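Restriction endonuclease Hpy99I (Helicobacter pylori, PDB 3GOX) is a type II restriction endonuclease of the beta-beta-alpha-Me class that binds zinc and cuts DNA at its pseudopalindromic target sequence. Local coordinates at residues 54-58 with 59-63. Sequence-based numbering, arbitrary orientation.
Sequences KRVDF and SELEA
Asp57 and Phe58 each offer a carbonyl to the amide three residues further on, and these two i to i+3 bonds define one turn of 3-10 helix through Phe58, Ser59 and Glu60. Glu60 N donates to Asp57 O at 2.9 Å with an N-H...O angle of 156°, and Leu61 N donates to Phe58 O at 3.1 Å. The backbone torsions of Phe58 and Ser59 lie in the helical region, which fits that assignment. A water accepts from Ser59 N at 3.1 Å and donates to Asp57 OD2, linking the Asp57 carboxylate to the Ser59 amide at the start of the turn.

The apolar contact is made by one branch of Val56. With chi1 at -173°, CG1 lies anti to the backbone N and reaches Glu60 CB at 3.6 Å and Leu61 CD2 at 3.7 Å. The Val56 and Glu60 side chains meet nearly perpendicularly. Glu60 then bends at chi2, carrying its carboxylate away to Asn22, which hydrogen-bonds OE1. Buried Leu61 continues inward onto Val18 and Val45, while Phe58 rests against Ala43 and Leu12.

Strands 52-57 and 61-63 are the two outermost of the five-stranded antiparallel sheet, and a 3-10 turn between the last two strands is the classic connection of the SH3-like barrel, the fold expected from this domain's family.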
ATOM      1  N   LYS A  54      19.386  27.243  -8.547  1.00 17.29           N
ATOM      2  CA  LYS A  54      20.732  27.801  -8.626  1.00 18.22           C
ATOM      3  C   LYS A  54      21.061  28.235 -10.039  1.00 17.74           C
ATOM      4  O   LYS A  54      20.642  27.594 -11.001  1.00 17.03           O
ATOM      5  CB  LYS A  54      21.755  26.749  -8.208  1.00 18.54           C
ATOM      6  CG  LYS A  54      21.785  26.486  -6.704  1.00 21.98           C
ATOM      7  CD  LYS A  54      22.763  25.392  -6.346  1.00 24.14           C
ATOM      8  CE  LYS A  54      24.203  25.861  -6.444  1.00 25.09           C
ATOM      9  NZ  LYS A  54      24.627  26.757  -5.326  1.00 25.03           N
ATOM     10  N   ARG A  55      21.839  29.313 -10.147  1.00 17.17           N
ATOM     11  CA  ARG A  55      22.427  29.725 -11.423  1.00 17.17           C
ATOM     12  C   ARG A  55      23.687  28.908 -11.706  1.00 16.96           C
ATOM     13  O   ARG A  55      24.626  28.914 -10.897  1.00 17.02           O
ATOM     14  CB  ARG A  55      22.783  31.219 -11.433  1.00 17.54           C
ATOM     15  CG  ARG A  55      23.255  31.664 -12.796  1.00 20.67           C
ATOM     16  CD  ARG A  55      23.333  33.167 -12.940  1.00 26.03           C
ATOM     17  NE  ARG A  55      22.023  33.832 -12.957  1.00 30.71           N
ATOM     18  CZ  ARG A  55      21.097  33.709 -13.918  1.00 34.85           C
ATOM     19  NH1 ARG A  55      21.277  32.911 -14.970  1.00 36.04           N
ATOM     20  NH2 ARG A  55      19.957  34.386 -13.811  1.00 36.36           N
ATOM     21  N   VAL A  56      23.719  28.230 -12.855  1.00 15.96           N
ATOM     22  CA  VAL A  56      24.802  27.299 -13.178  1.00 15.59           C
ATOM     23  C   VAL A  56      25.283  27.511 -14.612  1.00 15.58           C
ATOM     24  O   VAL A  56      24.482  27.571 -15.533  1.00 15.12           O
ATOM     25  CB  VAL A  56      24.360  25.816 -13.020  1.00 15.63           C
ATOM     26  CG1 VAL A  56      25.569  24.903 -13.208  1.00 16.25           C
ATOM     27  CG2 VAL A  56      23.695  25.570 -11.635  1.00 17.49           C
ATOM     28  N   ASP A  57      26.590  27.619 -14.804  1.00 15.22           N
ATOM     29  CA  ASP A  57      27.141  27.648 -16.157  1.00 15.61           C
ATOM     30  C   ASP A  57      26.881  26.339 -16.908  1.00 15.44           C
ATOM     31  O   ASP A  57      26.955  25.256 -16.323  1.00 13.88           O
ATOM     32  CB  ASP A  57      28.656  27.928 -16.122  1.00 16.28           C
ATOM     33  CG  ASP A  57      28.964  29.391 -16.197  1.00 21.88           C
ATOM     34  OD1 ASP A  57      28.752  30.090 -15.184  1.00 28.25           O
ATOM     35  OD2 ASP A  57      29.403  29.855 -17.283  1.00 28.94           O
ATOM     36  N   PHE A  58      26.609  26.427 -18.211  1.00 15.59           N
ATOM     37  CA  PHE A  58      26.318  25.232 -19.015  1.00 16.56           C
ATOM     38  C   PHE A  58      27.427  24.188 -18.902  1.00 15.74           C
ATOM     39  O   PHE A  58      27.158  22.986 -18.938  1.00 15.39           O
ATOM     40  CB  PHE A  58      26.134  25.577 -20.503  1.00 17.12           C
ATOM     41  CG  PHE A  58      24.771  26.131 -20.879  1.00 20.23           C
ATOM     42  CD1 PHE A  58      23.894  26.640 -19.944  1.00 22.51           C
ATOM     43  CD2 PHE A  58      24.405  26.177 -22.223  1.00 23.84           C
ATOM     44  CE1 PHE A  58      22.657  27.177 -20.347  1.00 23.38           C
ATOM     45  CE2 PHE A  58      23.175  26.703 -22.624  1.00 24.11           C
ATOM     46  CZ  PHE A  58      22.310  27.207 -21.686  1.00 24.53           C
ATOM     47  N   SER A  59      28.673  24.641 -18.758  1.00 15.56           N
ATOM     48  CA  SER A  59      29.817  23.724 -18.686  1.00 15.45           C
ATOM     49  C   SER A  59      29.804  22.813 -17.466  1.00 15.02           C
ATOM     50  O   SER A  59      30.472  21.774 -17.471  1.00 15.78           O
ATOM     51  CB  SER A  59      31.132  24.500 -18.731  1.00 15.38           C
ATOM     52  OG  SER A  59      31.293  25.318 -17.589  1.00 16.97           O
ATOM     53  N   GLU A  60      29.047  23.201 -16.444  1.00 14.20           N
ATOM     54  CA  GLU A  60      28.927  22.440 -15.193  1.00 13.53           C
ATOM     55  C   GLU A  60      27.770  21.427 -15.233  1.00 14.10           C
ATOM     56  O   GLU A  60      27.539  20.737 -14.246  1.00 14.05           O
ATOM     57  CB  GLU A  60      28.707  23.405 -14.026  1.00 14.11           C
ATOM     58  CG  GLU A  60      29.843  24.353 -13.745  1.00 16.01           C
ATOM     59  CD  GLU A  60      31.021  23.696 -13.054  1.00 20.46           C
ATOM     60  OE1 GLU A  60      30.803  22.770 -12.238  1.00 23.66           O
ATOM     61  OE2 GLU A  60      32.174  24.090 -13.344  1.00 24.31           O
ATOM     62  N   LEU A  61      27.044  21.352 -16.354  1.00 13.01           N
ATOM     63  CA  LEU A  61      25.831  20.508 -16.476  1.00 13.30           C
ATOM     64  C   LEU A  61      25.985  19.494 -17.596  1.00 13.62           C
ATOM     65  O   LEU A  61      26.663  19.769 -18.590  1.00 14.84           O
ATOM     66  CB  LEU A  61      24.615  21.370 -16.797  1.00 12.75           C
ATOM     67  CG  LEU A  61      24.276  22.455 -15.769  1.00 14.16           C
ATOM     68  CD1 LEU A  61      23.182  23.392 -16.270  1.00 15.52           C
ATOM     69  CD2 LEU A  61      23.912  21.851 -14.409  1.00 14.31           C
ATOM     70  N   GLU A  62      25.356  18.327 -17.420  1.00 14.13           N
ATOM     71  CA  GLU A  62      25.303  17.306 -18.443  1.00 14.61           C
ATOM     72  C   GLU A  62      23.823  16.923 -18.644  1.00 13.93           C
ATOM     73  O   GLU A  62      23.137  16.533 -17.707  1.00 13.58           O
ATOM     74  CB  GLU A  62      26.115  16.095 -18.017  1.00 15.75           C
ATOM     75  CG  GLU A  62      26.144  14.994 -19.032  1.00 19.72           C
ATOM     76  CD  GLU A  62      26.961  13.797 -18.568  1.00 26.73           C
ATOM     77  OE1 GLU A  62      27.890  13.965 -17.733  1.00 31.39           O
ATOM     78  OE2 GLU A  62      26.670  12.684 -19.050  1.00 31.87           O
ATOM     79  N   ALA A  63      23.329  17.041 -19.869  1.00 14.17           N
ATOM     80  CA  ALA A  63      21.968  16.620 -20.203  1.00 14.02           C
ATOM     81  C   ALA A  63      21.826  15.119 -20.022  1.00 14.29           C
ATOM     82  O   ALA A  63      22.722  14.343 -20.349  1.00 15.20           O
ATOM     83  CB  ALA A  63      21.623  16.978 -21.652  1.00 14.38           C
TER
HETATM   84  O   HOH W   1      29.385  27.556 -19.547  1.00 43.48           O